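Local coordinates for Ketoacyl_synth_N domain-containing protein (Photorhabdus luminescens subsp. laumondii, PDB 6SMO), which probably acts as a beta-ketoacyl synthase-type subunit in polyketide or fatty-acid chain assembly and binds a poly-oxo aldehyde chain, at residues C[171-176]-C[227-232]. Numbering follows the deposited sequence.
Sequences EAISNG and LEERQH
Ile173 alone carries the helix side of this contact, laying its two branches along the backbone of Leu227, Glu228 and Glu229. Ile173 CD1 rests on Leu227, two residues before the strand ends, 3.8 Å from Leu227 CB, and Ile173 CG2 lies 3.7 Å from Glu229 N. With chi1 at -62°, CG2 is anti to the backbone N and CG1 anti to the carbonyl carbon; the extended chi2 (162°) then carries CD1 out to Leu227. All touching residues are buried, and helix 171-175 runs nearly parallel to strand 227-229, at 8° with axes 8.4 Å apart. No hydrogen bond joins the segments. Past this tight apolar seam, partly exposed Arg230 and exposed Gln231 form the solvent side. Glu229 is the N-cap residue of helix 230-235, its OE1 accepting from Gln231 N at 3.1 Å and its OE2 from His232 N, both from above the carboxylate plane. Glu228 points away from Ile173; its OE1 accepts a hydrogen bond from His232 ND1 (3.0 Å, in the imidazole plane), while OE2 is hydrogen-bonded to Thr8 and salt-bridged to Arg236. Glu171 faces the PKS_KS domain-containing partner chain, forming a salt bridge with its Arg209. Gly176 closes the helix in a Schellman motif. Helix 161-175 packs on the central sheet of this thiolase-like domain, where strand 218-229 lies between antiparallel strands 5-13 and 180-187, whose Val5 and Met181 also touch Ile173.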
loop_
_atom_site.group_PDB
_atom_site.type_symbol
_atom_site.label_atom_id
_atom_site.label_comp_id
_atom_site.label_asym_id
_atom_site.label_seq_id
_atom_site.Cartn_x
_atom_site.Cartn_y
_atom_site.Cartn_z
ATOM N N GLU C 171 -0.596 15.837 8.449
ATOM C CA GLU C 171 -2.074 15.975 8.589
ATOM C C GLU C 171 -2.585 15.039 9.693
ATOM O O GLU C 171 -3.509 15.446 10.424
ATOM C CB GLU C 171 -2.788 15.691 7.264
ATOM C CG GLU C 171 -3.224 16.948 6.532
ATOM C CD GLU C 171 -4.327 17.727 7.228
ATOM O OE1 GLU C 171 -4.237 18.971 7.268
ATOM O OE2 GLU C 171 -5.276 17.087 7.732
ATOM N N ALA C 172 -2.014 13.835 9.800
ATOM C CA ALA C 172 -2.343 12.836 10.844
ATOM C C ALA C 172 -1.986 13.398 12.227
ATOM O O ALA C 172 -2.775 13.181 13.168
ATOM C CB ALA C 172 -1.629 11.536 10.566
ATOM N N ILE C 173 -0.850 14.097 12.337
ATOM C CA ILE C 173 -0.397 14.783 13.587
ATOM C C ILE C 173 -1.296 16.002 13.832
ATOM O O ILE C 173 -1.645 16.243 15.006
ATOM C CB ILE C 173 1.096 15.174 13.514
ATOM C CG1 ILE C 173 2.002 13.949 13.370
ATOM C CG2 ILE C 173 1.494 16.018 14.718
ATOM C CD1 ILE C 173 3.395 14.268 12.878
ATOM N N SER C 174 -1.648 16.737 12.771
ATOM C CA SER C 174 -2.523 17.940 12.812
ATOM C C SER C 174 -3.894 17.577 13.398
ATOM O O SER C 174 -4.362 18.304 14.298
ATOM C CB SER C 174 -2.664 18.563 11.445
ATOM O OG SER C 174 -1.394 18.911 10.915
ATOM N N ASN C 175 -4.501 16.488 12.910
ATOM C CA ASN C 175 -5.861 16.024 13.300
ATOM C C ASN C 175 -5.801 15.255 14.628
ATOM O O ASN C 175 -6.877 15.013 15.210
ATOM C CB ASN C 175 -6.500 15.175 12.198
ATOM C CG ASN C 175 -6.764 15.961 10.929
ATOM O OD1 ASN C 175 -7.235 17.095 10.982
ATOM N ND2 ASN C 175 -6.471 15.364 9.784
ATOM N N GLY C 176 -4.600 14.877 15.080
ATOM C CA GLY C 176 -4.361 14.258 16.399
ATOM C C GLY C 176 -4.522 12.747 16.365
ATOM O O GLY C 176 -5.036 12.191 17.355
ATOM N N LEU C 227 8.868 13.502 11.993
ATOM C CA LEU C 227 7.812 14.515 12.260
ATOM C C LEU C 227 7.144 14.178 13.597
ATOM O O LEU C 227 6.868 12.983 13.829
ATOM C CB LEU C 227 6.790 14.514 11.116
ATOM C CG LEU C 227 7.025 15.545 10.013
ATOM C CD1 LEU C 227 8.434 15.446 9.450
ATOM C CD2 LEU C 227 5.993 15.390 8.906
ATOM N N GLU C 228 6.912 15.182 14.446
ATOM C CA GLU C 228 6.149 15.019 15.713
ATOM C C GLU C 228 5.493 16.344 16.117
ATOM O O GLU C 228 5.947 17.409 15.652
ATOM C CB GLU C 228 7.044 14.472 16.828
ATOM C CG GLU C 228 8.283 15.303 17.106
ATOM C CD GLU C 228 9.078 14.819 18.307
ATOM O OE1 GLU C 228 8.590 14.987 19.444
ATOM O OE2 GLU C 228 10.173 14.260 18.104
ATOM N N GLU C 229 4.460 16.252 16.961
ATOM C CA GLU C 229 3.638 17.390 17.455
ATOM C C GLU C 229 4.536 18.343 18.254
ATOM O O GLU C 229 5.423 17.851 18.980
ATOM C CB GLU C 229 2.469 16.851 18.283
ATOM C CG GLU C 229 1.365 17.865 18.528
ATOM C CD GLU C 229 1.451 18.599 19.855
ATOM O OE1 GLU C 229 1.352 19.844 19.848
ATOM O OE2 GLU C 229 1.609 17.924 20.892
ATOM N N ARG C 230 4.310 19.654 18.112
ATOM C CA ARG C 230 5.207 20.732 18.611
ATOM C C ARG C 230 5.302 20.673 20.141
ATOM O O ARG C 230 6.434 20.755 20.659
ATOM C CB ARG C 230 4.709 22.105 18.149
ATOM C CG ARG C 230 5.668 23.249 18.447
ATOM C CD ARG C 230 5.275 24.530 17.738
ATOM N NE ARG C 230 6.107 25.659 18.136
ATOM C CZ ARG C 230 5.953 26.374 19.250
ATOM N NH1 ARG C 230 6.773 27.380 19.502
ATOM N NH2 ARG C 230 4.988 26.088 20.110
ATOM N N GLN C 231 4.164 20.548 20.831
ATOM C CA GLN C 231 4.089 20.517 22.318
ATOM C C GLN C 231 4.788 19.253 22.839
ATOM O O GLN C 231 5.463 19.353 23.881
ATOM C CB GLN C 231 2.636 20.596 22.796
ATOM C CG GLN C 231 1.946 21.910 22.445
ATOM C CD GLN C 231 2.607 23.109 23.082
ATOM O OE1 GLN C 231 2.994 24.059 22.406
ATOM N NE2 GLN C 231 2.749 23.071 24.398
ATOM N N HIS C 232 4.644 18.123 22.139
ATOM C CA HIS C 232 5.301 16.828 22.467
ATOM C C HIS C 232 6.826 16.972 22.360
ATOM O O HIS C 232 7.531 16.364 23.190
ATOM C CB HIS C 232 4.778 15.701 21.564
ATOM C CG HIS C 232 5.325 14.354 21.904
ATOM N ND1 HIS C 232 6.518 13.887 21.385
ATOM C CD2 HIS C 232 4.853 13.375 22.708
ATOM C CE1 HIS C 232 6.755 12.677 21.851
ATOM N NE2 HIS C 232 5.748 12.340 22.666
#